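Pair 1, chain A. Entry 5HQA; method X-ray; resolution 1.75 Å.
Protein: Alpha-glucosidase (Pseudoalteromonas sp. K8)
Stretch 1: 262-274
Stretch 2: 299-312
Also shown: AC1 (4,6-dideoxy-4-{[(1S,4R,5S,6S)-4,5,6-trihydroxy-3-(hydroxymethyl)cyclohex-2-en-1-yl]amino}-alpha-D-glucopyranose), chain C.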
# COMPACT_ATOMS: atom_id res chain seq x y z
N LYS A 262 0.42 -10.48 -14.42
CA LYS A 262 1.27 -11.60 -13.99
C LYS A 262 2.05 -11.25 -12.73
O LYS A 262 3.05 -10.51 -12.81
CB LYS A 262 2.26 -11.98 -15.11
CG LYS A 262 1.62 -12.36 -16.45
CD LYS A 262 0.74 -13.60 -16.34
CE LYS A 262 0.66 -14.34 -17.68
NZ LYS A 262 0.87 -13.41 -18.83
N PRO A 263 1.66 -11.76 -11.57
CA PRO A 263 2.51 -11.62 -10.38
C PRO A 263 3.85 -12.29 -10.62
O PRO A 263 3.94 -13.29 -11.34
CB PRO A 263 1.72 -12.33 -9.28
CG PRO A 263 0.30 -12.36 -9.79
CD PRO A 263 0.42 -12.50 -11.27
N GLY A 264 4.90 -11.74 -10.02
CA GLY A 264 6.21 -12.35 -10.18
C GLY A 264 7.29 -11.51 -9.53
O GLY A 264 7.02 -10.51 -8.88
N LYS A 265 8.53 -11.94 -9.73
CA LYS A 265 9.68 -11.26 -9.16
C LYS A 265 10.47 -10.57 -10.26
O LYS A 265 10.47 -11.02 -11.41
CB LYS A 265 10.57 -12.25 -8.40
CG LYS A 265 9.91 -12.74 -7.12
CD LYS A 265 10.65 -13.94 -6.53
CE LYS A 265 10.51 -15.15 -7.44
NZ LYS A 265 10.93 -16.39 -6.73
N TYR A 266 11.13 -9.47 -9.91
CA TYR A 266 11.88 -8.72 -10.91
C TYR A 266 13.16 -8.18 -10.31
O TYR A 266 13.33 -8.12 -9.09
CB TYR A 266 11.04 -7.58 -11.53
CG TYR A 266 10.72 -6.41 -10.62
CD1 TYR A 266 9.75 -6.52 -9.62
CD2 TYR A 266 11.35 -5.19 -10.80
CE1 TYR A 266 9.44 -5.44 -8.80
CE2 TYR A 266 11.04 -4.10 -9.99
CZ TYR A 266 10.09 -4.24 -8.99
OH TYR A 266 9.80 -3.16 -8.19
N ILE A 267 14.09 -7.82 -11.20
CA ILE A 267 15.31 -7.12 -10.83
C ILE A 267 15.32 -5.81 -11.62
O ILE A 267 14.41 -5.54 -12.40
CB ILE A 267 16.56 -7.95 -11.12
CG1 ILE A 267 16.66 -8.25 -12.62
CG2 ILE A 267 16.56 -9.23 -10.28
CD1 ILE A 267 17.84 -9.15 -12.99
N GLY A 268 16.36 -5.00 -11.43
CA GLY A 268 16.35 -3.77 -12.18
C GLY A 268 17.66 -3.03 -12.19
O GLY A 268 18.45 -3.12 -11.25
N ILE A 269 17.91 -2.30 -13.28
CA ILE A 269 18.92 -1.26 -13.30
C ILE A 269 18.31 -0.10 -12.52
O ILE A 269 17.44 0.62 -13.03
CB ILE A 269 19.31 -0.86 -14.72
CG1 ILE A 269 19.97 -2.05 -15.42
CG2 ILE A 269 20.25 0.34 -14.72
CD1 ILE A 269 20.17 -1.87 -16.92
N TRP A 270 18.70 0.02 -11.25
CA TRP A 270 17.94 0.79 -10.28
C TRP A 270 18.80 1.15 -9.07
O TRP A 270 19.15 2.31 -8.87
CB TRP A 270 16.69 0.02 -9.85
CG TRP A 270 15.91 0.79 -8.84
CD1 TRP A 270 15.16 1.91 -9.07
CD2 TRP A 270 15.83 0.53 -7.43
NE1 TRP A 270 14.61 2.36 -7.88
CE2 TRP A 270 15.01 1.53 -6.86
CE3 TRP A 270 16.37 -0.45 -6.59
CZ2 TRP A 270 14.72 1.59 -5.50
CZ3 TRP A 270 16.08 -0.40 -5.23
CH2 TRP A 270 15.27 0.62 -4.70
N TRP A 271 19.14 0.15 -8.25
CA TRP A 271 19.89 0.40 -7.01
C TRP A 271 21.23 1.07 -7.29
O TRP A 271 21.69 1.90 -6.51
CB TRP A 271 20.09 -0.92 -6.28
CG TRP A 271 20.71 -0.88 -4.91
CD1 TRP A 271 21.90 -1.43 -4.54
CD2 TRP A 271 20.13 -0.32 -3.73
NE1 TRP A 271 22.11 -1.24 -3.19
CE2 TRP A 271 21.04 -0.56 -2.67
CE3 TRP A 271 18.94 0.36 -3.45
CZ2 TRP A 271 20.80 -0.13 -1.37
CZ3 TRP A 271 18.69 0.78 -2.15
CH2 TRP A 271 19.62 0.53 -1.12
N GLY A 272 21.88 0.70 -8.41
CA GLY A 272 23.15 1.33 -8.75
C GLY A 272 23.06 2.84 -8.85
O GLY A 272 24.01 3.54 -8.49
N MET A 273 21.93 3.36 -9.34
CA MET A 273 21.76 4.81 -9.34
C MET A 273 21.57 5.34 -7.92
O MET A 273 22.08 6.41 -7.58
CB MET A 273 20.59 5.23 -10.22
CG MET A 273 20.92 5.24 -11.72
SD MET A 273 20.65 3.61 -12.48
CE MET A 273 18.85 3.61 -12.62
N HIS A 274 20.85 4.60 -7.07
CA HIS A 274 20.63 5.07 -5.71
C HIS A 274 21.91 5.05 -4.87
O HIS A 274 22.06 5.88 -3.97
CB HIS A 274 19.53 4.25 -5.04
CG HIS A 274 18.17 4.61 -5.51
ND1 HIS A 274 17.44 5.64 -4.95
CD2 HIS A 274 17.43 4.15 -6.55
CE1 HIS A 274 16.30 5.76 -5.59
NE2 HIS A 274 16.27 4.87 -6.57
N PHE A 299 20.91 -12.50 -16.40
CA PHE A 299 20.83 -12.89 -15.00
C PHE A 299 19.41 -13.30 -14.63
O PHE A 299 19.19 -14.33 -13.99
CB PHE A 299 21.31 -11.74 -14.12
CG PHE A 299 21.31 -12.04 -12.64
CD1 PHE A 299 22.43 -12.59 -12.03
CD2 PHE A 299 20.20 -11.75 -11.85
CE1 PHE A 299 22.44 -12.86 -10.68
CE2 PHE A 299 20.20 -12.03 -10.50
CZ PHE A 299 21.33 -12.58 -9.91
N ALA A 300 18.42 -12.48 -15.03
CA ALA A 300 17.03 -12.80 -14.73
C ALA A 300 16.63 -14.14 -15.33
O ALA A 300 15.95 -14.94 -14.67
CB ALA A 300 16.11 -11.69 -15.24
N ALA A 301 17.04 -14.41 -16.57
CA ALA A 301 16.69 -15.68 -17.20
C ALA A 301 17.31 -16.85 -16.45
O ALA A 301 16.67 -17.89 -16.28
CB ALA A 301 17.12 -15.68 -18.66
N LYS A 302 18.55 -16.70 -15.99
CA LYS A 302 19.22 -17.81 -15.33
C LYS A 302 18.65 -18.09 -13.95
O LYS A 302 18.58 -19.25 -13.53
CB LYS A 302 20.72 -17.53 -15.25
CG LYS A 302 21.53 -18.60 -14.54
CD LYS A 302 23.02 -18.37 -14.68
CE LYS A 302 23.81 -19.50 -14.01
NZ LYS A 302 25.25 -19.43 -14.37
N TYR A 303 18.21 -17.05 -13.23
CA TYR A 303 17.86 -17.21 -11.82
C TYR A 303 16.36 -17.10 -11.55
O TYR A 303 15.96 -17.10 -10.38
CB TYR A 303 18.66 -16.22 -10.98
CG TYR A 303 20.12 -16.59 -10.97
CD1 TYR A 303 20.56 -17.69 -10.23
CD2 TYR A 303 21.06 -15.90 -11.72
CE1 TYR A 303 21.89 -18.06 -10.22
CE2 TYR A 303 22.40 -16.27 -11.72
CZ TYR A 303 22.81 -17.35 -10.96
OH TYR A 303 24.13 -17.73 -10.95
N GLY A 304 15.53 -17.01 -12.58
CA GLY A 304 14.10 -17.13 -12.40
C GLY A 304 13.35 -15.85 -12.11
O GLY A 304 12.38 -15.87 -11.34
N PHE A 305 13.74 -14.75 -12.74
CA PHE A 305 13.04 -13.48 -12.59
C PHE A 305 12.31 -13.13 -13.88
O PHE A 305 12.82 -13.39 -14.97
CB PHE A 305 14.01 -12.38 -12.17
CG PHE A 305 14.59 -12.60 -10.81
CD1 PHE A 305 15.73 -13.37 -10.64
CD2 PHE A 305 13.96 -12.10 -9.68
CE1 PHE A 305 16.25 -13.61 -9.38
CE2 PHE A 305 14.48 -12.33 -8.41
CZ PHE A 305 15.63 -13.09 -8.26
N ASP A 306 11.11 -12.56 -13.74
CA ASP A 306 10.23 -12.36 -14.88
C ASP A 306 10.59 -11.14 -15.71
O ASP A 306 10.29 -11.11 -16.91
CB ASP A 306 8.78 -12.21 -14.41
CG ASP A 306 8.21 -13.48 -13.83
OD1 ASP A 306 8.74 -14.57 -14.12
OD2 ASP A 306 7.21 -13.39 -13.08
N GLY A 307 11.20 -10.13 -15.11
CA GLY A 307 11.39 -8.87 -15.81
C GLY A 307 12.55 -8.09 -15.24
O GLY A 307 13.06 -8.36 -14.15
N VAL A 308 12.97 -7.09 -16.02
CA VAL A 308 14.04 -6.17 -15.65
C VAL A 308 13.50 -4.75 -15.76
O VAL A 308 13.17 -4.29 -16.86
CB VAL A 308 15.29 -6.34 -16.53
CG1 VAL A 308 16.33 -5.28 -16.18
CG2 VAL A 308 15.86 -7.75 -16.38
N LEU A 309 13.39 -4.07 -14.62
CA LEU A 309 13.12 -2.63 -14.63
C LEU A 309 14.37 -1.88 -15.05
O LEU A 309 15.48 -2.20 -14.61
CB LEU A 309 12.70 -2.17 -13.23
CG LEU A 309 12.62 -0.66 -12.97
CD1 LEU A 309 11.40 -0.03 -13.68
CD2 LEU A 309 12.61 -0.37 -11.46
N VAL A 310 14.20 -0.87 -15.91
CA VAL A 310 15.32 -0.02 -16.31
C VAL A 310 14.88 1.43 -16.20
O VAL A 310 13.96 1.85 -16.91
CB VAL A 310 15.82 -0.32 -17.73
CG1 VAL A 310 16.99 0.57 -18.05
CG2 VAL A 310 16.22 -1.78 -17.87
N GLU A 311 15.54 2.20 -15.33
CA GLU A 311 15.28 3.62 -15.17
C GLU A 311 16.38 4.43 -15.85
O GLU A 311 17.55 4.03 -15.86
CB GLU A 311 15.18 4.02 -13.70
CG GLU A 311 14.09 3.29 -12.97
CD GLU A 311 13.82 3.84 -11.58
OE1 GLU A 311 14.57 4.73 -11.13
OE2 GLU A 311 12.86 3.36 -10.94
N GLY A 312 16.00 5.57 -16.41
CA GLY A 312 16.94 6.40 -17.14
C GLY A 312 17.07 6.06 -18.60
O GLY A 312 18.07 6.44 -19.22
C1 AC1 C . 13.14 12.10 -3.64
O2 AC1 C . 11.24 11.96 -2.19
C2 AC1 C . 11.75 11.51 -3.46
C4A AC1 C . 12.98 5.86 -8.37
C3 AC1 C . 11.77 10.00 -3.53
O3 AC1 C . 10.45 9.47 -3.28
C4 AC1 C . 12.30 9.57 -4.87
N4A AC1 C . 12.08 8.11 -5.16
C5 AC1 C . 13.77 9.92 -4.73
O5 AC1 C . 13.89 11.40 -4.74
C6 AC1 C . 14.66 9.36 -5.80
C1B AC1 C . 11.48 7.81 -6.51
C2B AC1 C . 11.22 6.17 -6.66
O2B AC1 C . 10.52 5.74 -5.49
C3B AC1 C . 12.42 5.48 -6.88
O3B AC1 C . 12.26 4.03 -6.84
O4 AC1 C . 14.26 5.27 -8.57
C5B AC1 C . 13.07 7.28 -8.60
C7B AC1 C . 12.24 8.28 -7.61
C6B AC1 C . 13.38 7.75 -10.03
O6B AC1 C . 12.25 7.54 -10.80
O HOH W 1 5.74 -10.87 -13.54
O HOH W 2 10.74 -17.79 -9.41
O HOH W 3 13.63 -15.51 -8.54

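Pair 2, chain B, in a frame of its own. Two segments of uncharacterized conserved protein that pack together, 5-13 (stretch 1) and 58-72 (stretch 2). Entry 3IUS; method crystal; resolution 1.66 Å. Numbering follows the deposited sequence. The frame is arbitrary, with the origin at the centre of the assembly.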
# COMPACT_ATOMS: atom_id res chain seq x y z
N THR B 5 -9.02 23.11 0.86
CA THR B 5 -8.67 21.86 1.52
C THR B 5 -9.94 21.09 1.91
O THR B 5 -10.98 21.24 1.26
CB THR B 5 -7.82 22.10 2.78
OG1 THR B 5 -8.55 22.90 3.72
CG2 THR B 5 -6.52 22.83 2.42
N GLY B 6 -9.84 20.28 2.95
CA GLY B 6 -10.99 19.54 3.42
C GLY B 6 -10.75 18.75 4.70
O GLY B 6 -9.78 19.00 5.42
N THR B 7 -11.63 17.80 4.96
CA THR B 7 -11.55 16.96 6.15
C THR B 7 -11.47 15.48 5.77
O THR B 7 -12.40 14.93 5.19
CB THR B 7 -12.77 17.18 7.07
OG1 THR B 7 -12.78 18.54 7.52
CG2 THR B 7 -12.73 16.24 8.27
N LEU B 8 -10.35 14.85 6.11
CA LEU B 8 -10.11 13.47 5.74
C LEU B 8 -10.24 12.54 6.95
O LEU B 8 -9.60 12.76 7.98
CB LEU B 8 -8.71 13.32 5.14
CG LEU B 8 -8.19 11.90 4.92
CD1 LEU B 8 -8.84 11.26 3.71
CD2 LEU B 8 -6.67 11.90 4.78
N LEU B 9 -11.07 11.51 6.81
CA LEU B 9 -11.16 10.45 7.80
C LEU B 9 -10.40 9.23 7.28
O LEU B 9 -10.70 8.69 6.21
CB LEU B 9 -12.61 10.10 8.10
CG LEU B 9 -12.90 8.94 9.06
CD1 LEU B 9 -12.11 9.08 10.35
CD2 LEU B 9 -14.39 8.84 9.33
N SER B 10 -9.40 8.79 8.04
CA SER B 10 -8.50 7.75 7.61
C SER B 10 -8.64 6.53 8.53
O SER B 10 -8.24 6.58 9.69
CB SER B 10 -7.07 8.30 7.64
OG SER B 10 -6.09 7.30 7.43
N PHE B 11 -9.24 5.46 8.01
CA PHE B 11 -9.44 4.24 8.79
C PHE B 11 -8.18 3.40 8.76
O PHE B 11 -7.66 3.08 7.69
CB PHE B 11 -10.61 3.42 8.23
CG PHE B 11 -11.95 4.09 8.38
CD1 PHE B 11 -12.71 3.90 9.52
CD2 PHE B 11 -12.44 4.89 7.37
CE1 PHE B 11 -13.94 4.50 9.66
CE2 PHE B 11 -13.68 5.50 7.50
CZ PHE B 11 -14.42 5.31 8.64
N GLY B 12 -7.70 3.01 9.94
CA GLY B 12 -6.46 2.28 10.02
C GLY B 12 -5.32 3.17 9.60
O GLY B 12 -4.54 2.83 8.71
N HIS B 13 -5.24 4.34 10.23
CA HIS B 13 -4.22 5.34 9.94
C HIS B 13 -2.84 4.83 10.35
O HIS B 13 -2.36 5.14 11.44
CB HIS B 13 -4.54 6.62 10.70
CG HIS B 13 -3.77 7.81 10.23
ND1 HIS B 13 -4.15 8.55 9.12
CD2 HIS B 13 -2.68 8.43 10.73
CE1 HIS B 13 -3.30 9.55 8.95
NE2 HIS B 13 -2.40 9.50 9.92
N GLU B 58 -18.40 4.66 17.33
CA GLU B 58 -18.48 4.83 15.90
C GLU B 58 -17.87 6.18 15.53
O GLU B 58 -18.24 7.21 16.08
CB GLU B 58 -19.94 4.77 15.45
CG GLU B 58 -20.17 5.00 13.98
CD GLU B 58 -21.63 4.81 13.59
OE1 GLU B 58 -22.09 5.51 12.66
OE2 GLU B 58 -22.30 3.97 14.21
N PRO B 59 -16.89 6.18 14.60
CA PRO B 59 -16.32 7.44 14.13
C PRO B 59 -17.39 8.28 13.44
O PRO B 59 -18.20 7.73 12.69
CB PRO B 59 -15.27 6.99 13.10
CG PRO B 59 -14.99 5.56 13.43
CD PRO B 59 -16.27 5.01 13.95
N SER B 60 -17.40 9.58 13.70
CA SER B 60 -18.39 10.46 13.09
C SER B 60 -18.04 10.81 11.65
O SER B 60 -16.87 11.00 11.32
CB SER B 60 -18.55 11.74 13.90
OG SER B 60 -19.46 12.62 13.26
N LEU B 61 -19.06 10.92 10.81
CA LEU B 61 -18.85 11.27 9.41
C LEU B 61 -19.22 12.72 9.15
O LEU B 61 -19.13 13.19 8.02
CB LEU B 61 -19.67 10.35 8.49
CG LEU B 61 -19.21 8.89 8.43
CD1 LEU B 61 -20.19 8.03 7.65
CD2 LEU B 61 -17.82 8.81 7.82
N ASP B 62 -19.63 13.42 10.20
CA ASP B 62 -20.00 14.82 10.05
C ASP B 62 -18.82 15.67 9.61
O ASP B 62 -17.75 15.64 10.22
CB ASP B 62 -20.58 15.39 11.35
CG ASP B 62 -21.07 16.81 11.18
OD1 ASP B 62 -21.95 17.03 10.31
OD2 ASP B 62 -20.58 17.71 11.89
N GLY B 63 -19.03 16.44 8.55
CA GLY B 63 -18.00 17.33 8.04
C GLY B 63 -16.88 16.64 7.28
O GLY B 63 -15.94 17.30 6.83
N VAL B 64 -16.97 15.33 7.12
CA VAL B 64 -15.95 14.58 6.39
C VAL B 64 -16.12 14.71 4.88
O VAL B 64 -17.21 14.43 4.35
CB VAL B 64 -15.95 13.09 6.78
CG1 VAL B 64 -14.97 12.31 5.91
CG2 VAL B 64 -15.63 12.91 8.26
N THR B 65 -15.06 15.12 4.19
CA THR B 65 -15.10 15.31 2.74
C THR B 65 -14.34 14.21 2.00
O THR B 65 -14.62 13.90 0.84
CB THR B 65 -14.52 16.69 2.32
OG1 THR B 65 -13.15 16.80 2.75
CG2 THR B 65 -15.33 17.82 2.92
N HIS B 66 -13.37 13.61 2.68
CA HIS B 66 -12.53 12.61 2.06
C HIS B 66 -12.44 11.40 2.98
O HIS B 66 -12.31 11.54 4.19
CB HIS B 66 -11.13 13.18 1.80
CG HIS B 66 -11.10 14.27 0.78
ND1 HIS B 66 -11.66 15.52 1.00
CD2 HIS B 66 -10.55 14.32 -0.46
CE1 HIS B 66 -11.47 16.27 -0.07
NE2 HIS B 66 -10.81 15.57 -0.97
N LEU B 67 -12.51 10.21 2.38
CA LEU B 67 -12.32 8.95 3.10
C LEU B 67 -11.10 8.20 2.57
O LEU B 67 -10.91 8.07 1.37
CB LEU B 67 -13.55 8.05 2.92
CG LEU B 67 -14.49 7.77 4.08
CD1 LEU B 67 -14.70 9.00 4.94
CD2 LEU B 67 -15.82 7.21 3.56
N LEU B 68 -10.27 7.71 3.49
CA LEU B 68 -9.17 6.83 3.11
C LEU B 68 -9.27 5.53 3.92
O LEU B 68 -9.57 5.57 5.12
CB LEU B 68 -7.82 7.51 3.35
CG LEU B 68 -6.59 6.66 3.05
CD1 LEU B 68 -6.48 6.35 1.55
CD2 LEU B 68 -5.31 7.33 3.56
N ILE B 69 -9.05 4.40 3.27
CA ILE B 69 -9.17 3.10 3.92
C ILE B 69 -7.90 2.28 3.79
O ILE B 69 -7.54 1.86 2.69
CB ILE B 69 -10.32 2.28 3.29
CG1 ILE B 69 -11.59 3.12 3.19
CG2 ILE B 69 -10.53 0.98 4.06
CD1 ILE B 69 -12.25 3.40 4.51
N SER B 70 -7.23 2.03 4.92
CA SER B 70 -6.03 1.21 4.95
C SER B 70 -6.30 -0.14 5.61
O SER B 70 -5.40 -0.97 5.75
CB SER B 70 -4.91 1.92 5.73
OG SER B 70 -4.49 3.12 5.11
N THR B 71 -7.55 -0.36 6.02
CA THR B 71 -7.90 -1.54 6.80
C THR B 71 -7.93 -2.81 5.95
O THR B 71 -8.63 -2.87 4.95
CB THR B 71 -9.27 -1.36 7.49
OG1 THR B 71 -10.28 -1.20 6.49
CG2 THR B 71 -9.25 -0.13 8.38
N ALA B 72 -7.16 -3.82 6.36
CA ALA B 72 -7.12 -5.09 5.63
C ALA B 72 -8.45 -5.84 5.71
O ALA B 72 -9.17 -5.74 6.70
CB ALA B 72 -6.00 -5.97 6.17
O HOH W 4 -6.17 4.96 6.16
O HOH W 5 -2.08 3.49 6.53

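The two pairs part most sharply where the strands end. In pair 1 the exit carries ligand-binding side chains: Trp270(A) and Glu311(A), joined by His274(A), which has no match in pair 2, gather round the bound AC1, whose O4 donates to Glu311(A) OE1 at 2.6 Å and accepts from His274(A) NE2 at 2.9 Å, while Trp270(A) NE1 donates to AC1 O3B at 3.1 Å. In pair 2 the positions matching Trp270(A) and Glu311(A) are Gly12(B) and Ser70(B), and the exit is small and wet. One water lies 2.7 Å from Ser10(B) OG, 2.7 Å from Ser70(B) OG and 2.8 Å from Phe11(B) O, to which it donates.

Beneath this difference lies one scaffold, two parallel strands that superpose with an RMSD of 0.8 Å over 14 residues. The strand axes differ in direction by 32° in pair 1 and 18° in pair 2. The bridges match: Ile267(A) with Val308(A) becomes Leu9(B) with Leu67(B), and Gly268(A) with Leu309(A) becomes Ser10(B) with Leu68(B). Alternating hydrogen bonds set this register. Leu309(A) N donates to Ile267(A) O at 2.9 Å, as Leu68(B) N does to Leu9(B) O at 2.9 Å. The last rung differs in strength: Glu311(A) N to Ile269(A) O is weak at 3.4 Å, whereas Ser70(B) N reaches Phe11(B) O at 3.0 Å.

The entrance repeats a rule. Gly264(A) and Gly6(B) coincide, and in each a CB would collide with the side chain facing it: an ideal CB would lie 1.8 Å from Asp306(A) OD2 in pair 1 and 2.5 Å from Thr65(B) OG1 in pair 2. The CA atoms of Asp306(A) and Thr65(B) fall 0.3 Å apart after superposition, and both residues send their backbone N to the first strand, Asp306(A) N to Lys265(A) O at 2.9 Å and Thr65(B) N to Thr7(B) O at 2.8 Å. Their side chains fasten the entrance differently. Thr65(B) OG1 accepts directly from Thr7(B) N at 2.9 Å; Asp306(A) OD2 works through a water, which donates to it at 3.0 Å and to Lys262(A) O at 2.8 Å. Just before them, Gly304(A) and Gly63(B) both adopt positive phi, one following a helix, the other within a type II turn.

On the face bearing Ile267(A) and Ile269(A), matched by Leu9(B) and Phe11(B), the bulk is redistributed. Ile267(A) sets CG2 over the ring face of Phe305(A), 4.0 Å from its centroid, and extends CD1 to Phe299(A) CD2 at 3.7 Å, filling the space beside the helix. Leu9(B) meets a smaller Val64(B), its CB 3.9 Å from Val64(B) CG1, and places CD2 3.7 Å from Leu61(B) CD2. The large ring comes instead from the first strand: Phe11(B) CD2 presses to 3.2 Å from Ile69(B) CD1, where Ile269(A) CD1 rests 4.1 Å from Val310(A) CG2. The rule these two pairs follow is to fix the register and the glycines, then let the first strand, or the segment leading into the second, supply the aromatic bulk.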